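Local structure of xylanase Y (Bacillus halodurans, 1WU4) at residues 8-14 against 275-279; 139-143 against 377-381; 191-196 against 241-247. The protein hydrolyses xylooligosaccharides of three or more units from the reducing end, releasing xylose with inversion of anomeric configuration. The protein carries 1 engineered substitution. One frame throughout, in Å; residues are numbered along the deposited sequence.

Contacts that look isolated along a sequence often prove to be neighbours or opposites in the fold, and this (alpha/alpha)6-barrel enzyme illustrates both. Interactions 1 and 2, with centres 15 Å apart, bring the two termini of the modelled chain together: Tyr14 OH lies 2.9 Å from Ile378 N, a probable hydrogen bond, and Trp277 CD2 packs 3.5 Å from Ile378 CG1. Both lie away from the probable catalytic residues. Interaction 3, whose centre is about 30 Å from that of interaction 2 across the chain's centre, borders the active site instead: the side chain of Asp195 comes within about 3 Å of Asp263, the proton acceptor inferred by similarity, and about 9 Å from Glu70, the likely donor.

Interaction 1: residues 8-14 against 275-279; sequences AFYTREY and AEWFG
Phe278, Trp277 and Glu276, the last turn of helix 265-278, contribute the most buried surface to a contact in which the carboxyl end of this (alpha/alpha)6-barrel helix meets the amino end of the short N-terminal helix 8-11. The nearest CA atoms, Ala8 and Trp277, are 4.7 Å apart. Ala8 N donates to Glu276 O (2.8 Å) and Phe9 N to Trp277 O (2.9 Å). Phe278 (chi1 m), which also touches helix 201-210, lies obliquely against Phe9 (chi1 t), centroids 4.9 Å apart, planes at 31° and Phe9 CG 3.4 Å from Phe278 CE1. Trp277 (chi1 m) places CD1 3.9 Å from Tyr14 CE1, while its NE1 bonds Phe376 O. Glu276 (chi1 t) sends OE2 to Arg15 N and to water 2, which also donates to Glu13 O. Water 1 links Tyr10 OH (2.7 Å) and Phe278 O (2.8 Å). Positive phi at Arg12 and Gly279 ends both helices. Amides starting one helix satisfy carbonyls ending another, pairing backbone groups without partners in their own helices.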
loop_
_atom_site.group_PDB
_atom_site.type_symbol
_atom_site.label_atom_id
_atom_site.label_comp_id
_atom_site.label_asym_id
_atom_site.label_seq_id
_atom_site.Cartn_x
_atom_site.Cartn_y
_atom_site.Cartn_z
ATOM N N ALA A 8 11.028 13.042 6.488
ATOM C CA ALA A 8 10.814 13.985 5.397
ATOM C C ALA A 8 9.621 14.900 5.658
ATOM O O ALA A 8 9.545 16.000 5.116
ATOM C CB ALA A 8 10.617 13.227 4.095
ATOM N N PHE A 9 8.680 14.440 6.478
ATOM C CA PHE A 9 7.511 15.245 6.815
ATOM C C PHE A 9 7.980 16.576 7.402
ATOM O O PHE A 9 7.360 17.620 7.191
ATOM C CB PHE A 9 6.650 14.508 7.845
ATOM C CG PHE A 9 5.549 15.346 8.441
ATOM C CD1 PHE A 9 4.339 15.516 7.775
ATOM C CD2 PHE A 9 5.726 15.963 9.676
ATOM C CE1 PHE A 9 3.319 16.287 8.333
ATOM C CE2 PHE A 9 4.714 16.736 10.243
ATOM C CZ PHE A 9 3.507 16.897 9.569
ATOM N N TYR A 10 9.087 16.521 8.137
ATOM C CA TYR A 10 9.654 17.699 8.791
ATOM C C TYR A 10 10.689 18.441 7.947
ATOM O O TYR A 10 10.626 19.661 7.811
ATOM C CB TYR A 10 10.297 17.283 10.116
ATOM C CG TYR A 10 9.355 16.556 11.050
ATOM C CD1 TYR A 10 8.395 17.250 11.784
ATOM C CD2 TYR A 10 9.410 15.168 11.182
ATOM C CE1 TYR A 10 7.511 16.579 12.630
ATOM C CE2 TYR A 10 8.532 14.489 12.022
ATOM C CZ TYR A 10 7.586 15.199 12.742
ATOM O OH TYR A 10 6.713 14.530 13.570
ATOM N N THR A 11 11.638 17.701 7.382
ATOM C CA THR A 11 12.704 18.294 6.575
ATOM C C THR A 11 12.288 18.657 5.155
ATOM O O THR A 11 12.890 19.531 4.530
ATOM C CB THR A 11 13.899 17.343 6.461
ATOM O OG1 THR A 11 13.517 16.203 5.680
ATOM C CG2 THR A 11 14.348 16.878 7.833
ATOM N N ARG A 12 11.266 17.975 4.652
ATOM C CA ARG A 12 10.772 18.190 3.298
ATOM C C ARG A 12 11.814 17.749 2.269
ATOM O O ARG A 12 11.760 18.140 1.103
ATOM C CB ARG A 12 10.381 19.659 3.087
ATOM C CG ARG A 12 9.317 20.159 4.064
ATOM C CD ARG A 12 8.127 19.202 4.134
ATOM N NE ARG A 12 7.113 19.630 5.096
ATOM C CZ ARG A 12 6.230 20.599 4.876
ATOM N NH1 ARG A 12 6.228 21.249 3.721
ATOM N NH2 ARG A 12 5.346 20.918 5.812
ATOM N N GLU A 13 12.764 16.935 2.722
ATOM C CA GLU A 13 13.807 16.385 1.862
ATOM C C GLU A 13 13.701 14.863 1.939
ATOM O O GLU A 13 13.691 14.285 3.028
ATOM C CB GLU A 13 15.194 16.848 2.318
ATOM C CG GLU A 13 15.485 18.305 1.996
ATOM C CD GLU A 13 16.921 18.700 2.291
ATOM O OE1 GLU A 13 17.295 19.852 1.979
ATOM O OE2 GLU A 13 17.674 17.864 2.834
ATOM N N TYR A 14 13.616 14.221 0.779
ATOM C CA TYR A 14 13.471 12.773 0.709
ATOM C C TYR A 14 14.769 12.081 0.343
ATOM O O TYR A 14 15.470 12.490 -0.579
ATOM C CB TYR A 14 12.373 12.428 -0.298
ATOM C CG TYR A 14 11.034 12.989 0.115
ATOM C CD1 TYR A 14 10.112 12.207 0.806
ATOM C CD2 TYR A 14 10.722 14.328 -0.114
ATOM C CE1 TYR A 14 8.914 12.745 1.263
ATOM C CE2 TYR A 14 9.528 14.877 0.341
ATOM C CZ TYR A 14 8.630 14.080 1.031
ATOM O OH TYR A 14 7.457 14.621 1.499
ATOM N N ALA A 275 9.268 5.151 8.071
ATOM C CA ALA A 275 10.547 5.609 8.606
ATOM C C ALA A 275 11.031 6.833 7.841
ATOM O O ALA A 275 11.519 7.794 8.434
ATOM C CB ALA A 275 11.584 4.498 8.518
ATOM N N GLU A 276 10.888 6.801 6.521
ATOM C CA GLU A 276 11.321 7.920 5.692
ATOM C C GLU A 276 10.489 9.173 5.933
ATOM O O GLU A 276 11.031 10.270 6.073
ATOM C CB GLU A 276 11.255 7.544 4.211
ATOM C CG GLU A 276 11.671 8.661 3.253
ATOM C CD GLU A 276 13.014 9.280 3.602
ATOM O OE1 GLU A 276 13.879 8.567 4.152
ATOM O OE2 GLU A 276 13.211 10.479 3.310
ATOM N N TRP A 277 9.171 9.010 5.981
ATOM C CA TRP A 277 8.275 10.141 6.188
ATOM C C TRP A 277 8.267 10.712 7.603
ATOM O O TRP A 277 8.372 11.926 7.787
ATOM C CB TRP A 277 6.841 9.754 5.818
ATOM C CG TRP A 277 6.557 9.692 4.344
ATOM C CD1 TRP A 277 7.451 9.832 3.316
ATOM C CD2 TRP A 277 5.280 9.467 3.737
ATOM N NE1 TRP A 277 6.803 9.706 2.106
ATOM C CE2 TRP A 277 5.471 9.480 2.338
ATOM C CE3 TRP A 277 3.988 9.253 4.242
ATOM C CZ2 TRP A 277 4.417 9.286 1.436
ATOM C CZ3 TRP A 277 2.939 9.060 3.342
ATOM C CH2 TRP A 277 3.164 9.077 1.956
ATOM N N PHE A 278 8.145 9.848 8.604
ATOM C CA PHE A 278 8.066 10.330 9.974
ATOM C C PHE A 278 9.236 10.049 10.902
ATOM O O PHE A 278 9.162 10.332 12.099
ATOM C CB PHE A 278 6.748 9.851 10.581
ATOM C CG PHE A 278 5.555 10.545 9.999
ATOM C CD1 PHE A 278 5.206 11.822 10.428
ATOM C CD2 PHE A 278 4.837 9.968 8.956
ATOM C CE1 PHE A 278 4.165 12.518 9.824
ATOM C CE2 PHE A 278 3.793 10.657 8.344
ATOM C CZ PHE A 278 3.455 11.934 8.776
ATOM N N GLY A 279 10.320 9.514 10.353
ATOM C CA GLY A 279 11.495 9.252 11.164
ATOM C C GLY A 279 11.771 7.801 11.488
ATOM O O GLY A 279 10.856 6.994 11.665
HETATM O O HOH W 1 7.292 11.842 13.572
HETATM O O HOH W 2 15.288 11.873 4.325
#

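Interaction 2: residues 139-143 against 377-381; sequences FASHR and KIWFP
The last turn or so of helix 127-144, residues 139-143, is crossed by an extended tail, residues 377-381, without regular secondary structure. Helical phi/psi values hold throughout the first segment, and Arg143 N donates to Phe139 O at 2.9 Å. The tail keeps phi near -100° with psi between 110° and 170° as far as Phe380, so that the CA-to-CB bond of Trp379 points toward the helix and those of Ile378 and Phe380 away. Register is set by Phe139 CA opposite Trp379 CA (5.2 Å) and His142 CA opposite Pro381 CA (4.6 Å).

Trp379 (chi1 m, chi2 93°) buries the most surface and is held from two directions. The guanidinium of Arg143 lies flat on its six-membered ring, with planes at 3° and CZ of Arg143 3.5 Å from the Trp379 ring centroid, a stacked cation-pi pair. The edge of the Trp379 indole meets the face of Phe139 (chi1 m), T-shaped, its five-membered ring and the Phe139 ring having centroids 5.2 Å apart and planes at 78°. His142, with chi1 m, directs ND1 to Trp379 O in a short 2.6 Å hydrogen bond between the segments, while Pro381 CG sits 3.5 Å from the centroid of the His142 ring, a CH-pi contact. The outer groups are satisfied beyond the segments: Arg143 NH1 bonds Val80 O, and Trp379 NE1 bonds Gln81 OE1.

Here a C-terminal tail is pinned by aromatic and cationic side chains across one helix end of the (alpha/alpha)6 barrel, the fold shared by glycoside hydrolase family 8 and several others.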
loop_
_atom_site.group_PDB
_atom_site.type_symbol
_atom_site.label_atom_id
_atom_site.label_comp_id
_atom_site.label_asym_id
_atom_site.label_seq_id
_atom_site.Cartn_x
_atom_site.Cartn_y
_atom_site.Cartn_z
ATOM N N PHE A 139 -3.685 14.083 -1.660
ATOM C CA PHE A 139 -2.526 14.510 -2.438
ATOM C C PHE A 139 -2.962 15.189 -3.738
ATOM O O PHE A 139 -2.378 16.196 -4.143
ATOM C CB PHE A 139 -1.610 13.321 -2.762
ATOM C CG PHE A 139 -0.817 12.806 -1.582
ATOM C CD1 PHE A 139 -0.742 13.517 -0.387
ATOM C CD2 PHE A 139 -0.111 11.612 -1.691
ATOM C CE1 PHE A 139 0.031 13.041 0.681
ATOM C CE2 PHE A 139 0.662 11.130 -0.634
ATOM C CZ PHE A 139 0.734 11.846 0.553
ATOM N N ALA A 140 -3.990 14.644 -4.386
ATOM C CA ALA A 140 -4.495 15.223 -5.628
ATOM C C ALA A 140 -5.001 16.641 -5.364
ATOM O O ALA A 140 -4.725 17.568 -6.124
ATOM C CB ALA A 140 -5.621 14.361 -6.184
ATOM N N SER A 141 -5.753 16.805 -4.282
ATOM C CA SER A 141 -6.278 18.115 -3.923
ATOM C C SER A 141 -5.141 19.110 -3.721
ATOM O O SER A 141 -5.203 20.249 -4.184
ATOM C CB SER A 141 -7.097 18.017 -2.634
ATOM O OG SER A 141 -7.555 19.297 -2.222
ATOM N N HIS A 142 -4.098 18.669 -3.029
ATOM C CA HIS A 142 -2.962 19.530 -2.737
ATOM C C HIS A 142 -2.109 19.889 -3.951
ATOM O O HIS A 142 -1.604 21.009 -4.047
ATOM C CB HIS A 142 -2.112 18.880 -1.644
ATOM C CG HIS A 142 -2.876 18.609 -0.386
ATOM N ND1 HIS A 142 -2.402 17.792 0.618
ATOM C CD2 HIS A 142 -4.094 19.037 0.021
ATOM C CE1 HIS A 142 -3.298 17.724 1.587
ATOM N NE2 HIS A 142 -4.335 18.470 1.250
ATOM N N ARG A 143 -1.956 18.957 -4.886
ATOM C CA ARG A 143 -1.156 19.232 -6.075
ATOM C C ARG A 143 -1.918 19.986 -7.157
ATOM O O ARG A 143 -1.371 20.889 -7.792
ATOM C CB ARG A 143 -0.629 17.937 -6.704
ATOM C CG ARG A 143 0.328 17.130 -5.850
ATOM C CD ARG A 143 1.216 16.239 -6.722
ATOM N NE ARG A 143 2.220 17.026 -7.437
ATOM C CZ ARG A 143 3.233 16.510 -8.131
ATOM N NH1 ARG A 143 3.388 15.197 -8.219
ATOM N NH2 ARG A 143 4.105 17.314 -8.723
ATOM N N LYS A 377 6.592 10.996 -2.220
ATOM C CA LYS A 377 6.481 12.125 -1.312
ATOM C C LYS A 377 5.123 12.433 -0.712
ATOM O O LYS A 377 4.092 11.904 -1.121
ATOM C CB LYS A 377 6.973 13.389 -2.025
ATOM C CG LYS A 377 8.340 13.266 -2.681
ATOM C CD LYS A 377 8.725 14.567 -3.373
ATOM C CE LYS A 377 10.080 14.463 -4.056
ATOM N NZ LYS A 377 10.437 15.726 -4.766
ATOM N N ILE A 378 5.157 13.319 0.277
ATOM C CA ILE A 378 3.959 13.800 0.936
ATOM C C ILE A 378 3.672 15.112 0.216
ATOM O O ILE A 378 4.563 15.954 0.065
ATOM C CB ILE A 378 4.211 14.102 2.430
ATOM C CG1 ILE A 378 4.602 12.817 3.162
ATOM C CG2 ILE A 378 2.966 14.709 3.055
ATOM C CD1 ILE A 378 5.037 13.036 4.602
ATOM N N TRP A 379 2.447 15.274 -0.266
ATOM C CA TRP A 379 2.074 16.495 -0.954
ATOM C C TRP A 379 1.190 17.306 -0.022
ATOM O O TRP A 379 0.060 16.920 0.277
ATOM C CB TRP A 379 1.378 16.152 -2.275
ATOM C CG TRP A 379 2.321 15.418 -3.186
ATOM C CD1 TRP A 379 2.471 14.062 -3.302
ATOM C CD2 TRP A 379 3.351 16.005 -3.993
ATOM N NE1 TRP A 379 3.535 13.771 -4.126
ATOM C CE2 TRP A 379 4.094 14.945 -4.561
ATOM C CE3 TRP A 379 3.722 17.326 -4.287
ATOM C CZ2 TRP A 379 5.191 15.166 -5.406
ATOM C CZ3 TRP A 379 4.812 17.544 -5.127
ATOM C CH2 TRP A 379 5.532 16.468 -5.674
ATOM N N PHE A 380 1.746 18.420 0.451
ATOM C CA PHE A 380 1.090 19.322 1.393
ATOM C C PHE A 380 0.213 20.370 0.722
ATOM O O PHE A 380 0.398 20.692 -0.451
ATOM C CB PHE A 380 2.150 20.048 2.228
ATOM C CG PHE A 380 2.954 19.145 3.119
ATOM C CD1 PHE A 380 2.527 18.867 4.415
ATOM C CD2 PHE A 380 4.142 18.580 2.669
ATOM C CE1 PHE A 380 3.278 18.042 5.252
ATOM C CE2 PHE A 380 4.900 17.753 3.496
ATOM C CZ PHE A 380 4.467 17.485 4.789
ATOM N N PRO A 381 -0.752 20.926 1.473
ATOM C CA PRO A 381 -1.658 21.951 0.946
ATOM C C PRO A 381 -0.883 23.201 0.536
ATOM O O PRO A 381 0.271 23.351 0.995
ATOM C CB PRO A 381 -2.590 22.225 2.125
ATOM C CG PRO A 381 -2.604 20.931 2.863
ATOM C CD PRO A 381 -1.157 20.519 2.829
#

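Interaction 3: residues 191-196 against 241-247; sequences VEFSDP and APEYAYY. With GOL (glycerol), chain C.
Extended residues 193-194 and 245-246 show how little bonding a two-stranded antiparallel sheet needs. Phe193 (chi1 p) faces Tyr246 (CA atoms 4.5 Å apart) loosely, and Ser194 faces Ala245 (5.3 Å) as a hydrogen-bonded pair: Ser194 N gives to Ala245 O at 2.8 Å, Ala245 N to Ser194 O at 3.0 Å. One step further, a glycerol, probably from the crystallisation liquor, bridges Glu192 O and Tyr247 N: its O2 accepts from Tyr247 N (2.8 Å) and donates to Glu192 O (2.8 Å), which O1 also reaches at 2.8 Å. Tyr247 (chi1 m) donates from OH to Glu192 OE1 at 2.7 Å. Water 3 donates toward Asp195 (chi1 t) OD1 and Pro242 O (both 2.9 Å), though it cannot serve all nearby acceptors at once. Ser197 OG bonds Asp195 OD1, and Ser194 OG meets Ile185 O and His199 NE2. Glu243 OE2 accepts from Asp263 N, and Asp195 comes within about 3 Å (side chains) of Asp263, probably the proton acceptor: the pairing borders the active site. Pro196 CG packs 3.9 Å from Ala245 CB and Phe193 CE1 3.7 Å from Tyr244 CD2.

Ser194 and Ala245 rest on Tyr229 of helix 216-233, Pro196 and Ala241 on Val267 of helix 265-278.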
loop_
_atom_site.group_PDB
_atom_site.type_symbol
_atom_site.label_atom_id
_atom_site.label_comp_id
_atom_site.label_asym_id
_atom_site.label_seq_id
_atom_site.Cartn_x
_atom_site.Cartn_y
_atom_site.Cartn_z
ATOM N N VAL A 191 -15.819 -8.125 10.358
ATOM C CA VAL A 191 -15.079 -9.078 11.182
ATOM C C VAL A 191 -14.332 -8.336 12.276
ATOM O O VAL A 191 -14.236 -7.109 12.251
ATOM C CB VAL A 191 -14.066 -9.910 10.355
ATOM C CG1 VAL A 191 -14.798 -10.697 9.283
ATOM C CG2 VAL A 191 -13.008 -9.004 9.742
ATOM N N GLU A 192 -13.816 -9.081 13.247
ATOM C CA GLU A 192 -13.072 -8.468 14.327
ATOM C C GLU A 192 -11.630 -8.964 14.400
ATOM O O GLU A 192 -11.167 -9.436 15.437
ATOM C CB GLU A 192 -13.777 -8.681 15.672
ATOM C CG GLU A 192 -15.068 -7.871 15.860
ATOM C CD GLU A 192 -14.891 -6.368 15.651
ATOM O OE1 GLU A 192 -13.834 -5.812 16.017
ATOM O OE2 GLU A 192 -15.831 -5.728 15.130
ATOM N N PHE A 193 -10.937 -8.886 13.269
ATOM C CA PHE A 193 -9.529 -9.240 13.197
ATOM C C PHE A 193 -8.917 -8.337 12.139
ATOM O O PHE A 193 -9.641 -7.604 11.451
ATOM C CB PHE A 193 -9.304 -10.741 12.923
ATOM C CG PHE A 193 -9.783 -11.221 11.587
ATOM C CD1 PHE A 193 -8.979 -11.107 10.457
ATOM C CD2 PHE A 193 -11.013 -11.859 11.473
ATOM C CE1 PHE A 193 -9.396 -11.627 9.232
ATOM C CE2 PHE A 193 -11.438 -12.380 10.255
ATOM C CZ PHE A 193 -10.625 -12.265 9.134
ATOM N N SER A 194 -7.598 -8.368 12.008
ATOM C CA SER A 194 -6.932 -7.467 11.084
ATOM C C SER A 194 -6.014 -8.140 10.071
ATOM O O SER A 194 -6.018 -9.359 9.913
ATOM C CB SER A 194 -6.156 -6.427 11.904
ATOM O OG SER A 194 -5.769 -5.308 11.129
ATOM N N ASP A 195 -5.234 -7.312 9.384
ATOM C CA ASP A 195 -4.289 -7.747 8.362
ATOM C C ASP A 195 -3.103 -6.791 8.536
ATOM O O ASP A 195 -3.195 -5.612 8.195
ATOM C CB ASP A 195 -4.946 -7.582 6.986
ATOM C CG ASP A 195 -4.081 -8.082 5.846
ATOM O OD1 ASP A 195 -2.883 -7.739 5.805
ATOM O OD2 ASP A 195 -4.621 -8.804 4.973
ATOM N N PRO A 196 -1.980 -7.280 9.091
ATOM C CA PRO A 196 -0.797 -6.434 9.307
ATOM C C PRO A 196 -0.394 -5.498 8.164
ATOM O O PRO A 196 -0.079 -4.329 8.400
ATOM C CB PRO A 196 0.290 -7.450 9.641
ATOM C CG PRO A 196 -0.477 -8.477 10.420
ATOM C CD PRO A 196 -1.742 -8.648 9.589
ATOM N N ALA A 241 5.626 -11.259 9.323
ATOM C CA ALA A 241 4.259 -11.026 9.778
ATOM C C ALA A 241 3.287 -11.884 8.978
ATOM O O ALA A 241 3.504 -12.142 7.793
ATOM C CB ALA A 241 3.896 -9.551 9.617
ATOM N N PRO A 242 2.201 -12.343 9.618
ATOM C CA PRO A 242 1.197 -13.172 8.948
ATOM C C PRO A 242 0.321 -12.295 8.061
ATOM O O PRO A 242 0.290 -11.074 8.230
ATOM C CB PRO A 242 0.414 -13.766 10.112
ATOM C CG PRO A 242 0.423 -12.636 11.108
ATOM C CD PRO A 242 1.865 -12.161 11.044
ATOM N N GLU A 243 -0.383 -12.907 7.116
ATOM C CA GLU A 243 -1.265 -12.141 6.241
ATOM C C GLU A 243 -2.445 -11.586 7.042
ATOM O O GLU A 243 -2.763 -10.402 6.938
ATOM C CB GLU A 243 -1.746 -13.014 5.086
ATOM C CG GLU A 243 -0.635 -13.359 4.113
ATOM C CD GLU A 243 -1.137 -14.116 2.907
ATOM O OE1 GLU A 243 -1.512 -15.298 3.060
ATOM O OE2 GLU A 243 -1.161 -13.523 1.807
ATOM N N TYR A 244 -3.097 -12.444 7.824
ATOM C CA TYR A 244 -4.204 -12.024 8.687
ATOM C C TYR A 244 -3.764 -12.278 10.127
ATOM O O TYR A 244 -3.052 -13.247 10.404
ATOM C CB TYR A 244 -5.476 -12.848 8.467
ATOM C CG TYR A 244 -6.174 -12.743 7.128
ATOM C CD1 TYR A 244 -5.686 -11.938 6.098
ATOM C CD2 TYR A 244 -7.313 -13.506 6.884
ATOM C CE1 TYR A 244 -6.324 -11.910 4.845
ATOM C CE2 TYR A 244 -7.950 -13.486 5.653
ATOM C CZ TYR A 244 -7.451 -12.693 4.639
ATOM O OH TYR A 244 -8.082 -12.719 3.413
ATOM N N ALA A 245 -4.207 -11.426 11.041
ATOM C CA ALA A 245 -3.861 -11.590 12.445
ATOM C C ALA A 245 -5.006 -11.093 13.310
ATOM O O ALA A 245 -5.729 -10.172 12.934
ATOM C CB ALA A 245 -2.589 -10.821 12.774
ATOM N N TYR A 246 -5.181 -11.718 14.467
ATOM C CA TYR A 246 -6.221 -11.304 15.393
ATOM C C TYR A 246 -5.761 -9.994 16.019
ATOM O O TYR A 246 -4.612 -9.584 15.838
ATOM C CB TYR A 246 -6.399 -12.367 16.476
ATOM C CG TYR A 246 -6.896 -13.688 15.946
ATOM C CD1 TYR A 246 -8.174 -13.804 15.397
ATOM C CD2 TYR A 246 -6.090 -14.827 15.984
ATOM C CE1 TYR A 246 -8.637 -15.017 14.901
ATOM C CE2 TYR A 246 -6.543 -16.047 15.488
ATOM C CZ TYR A 246 -7.817 -16.136 14.949
ATOM O OH TYR A 246 -8.271 -17.346 14.470
ATOM N N TYR A 247 -6.647 -9.326 16.752
ATOM C CA TYR A 247 -6.253 -8.078 17.390
ATOM C C TYR A 247 -5.160 -8.344 18.419
ATOM O O TYR A 247 -4.369 -7.454 18.723
ATOM C CB TYR A 247 -7.441 -7.401 18.080
ATOM C CG TYR A 247 -8.523 -6.907 17.145
ATOM C CD1 TYR A 247 -8.206 -6.306 15.925
ATOM C CD2 TYR A 247 -9.865 -6.992 17.508
ATOM C CE1 TYR A 247 -9.205 -5.803 15.089
ATOM C CE2 TYR A 247 -10.868 -6.489 16.685
ATOM C CZ TYR A 247 -10.533 -5.897 15.479
ATOM O OH TYR A 247 -11.529 -5.394 14.670
HETATM C C1 GOL C . -11.049 -11.769 18.058
HETATM O O1 GOL C . -12.139 -11.151 17.390
HETATM C C2 GOL C . -9.815 -10.874 18.212
HETATM O O2 GOL C . -9.185 -10.593 16.968
HETATM C C3 GOL C . -8.806 -11.537 19.145
HETATM O O3 GOL C . -7.730 -10.640 19.375
HETATM O O HOH W 3 -0.345 -8.859 6.464
#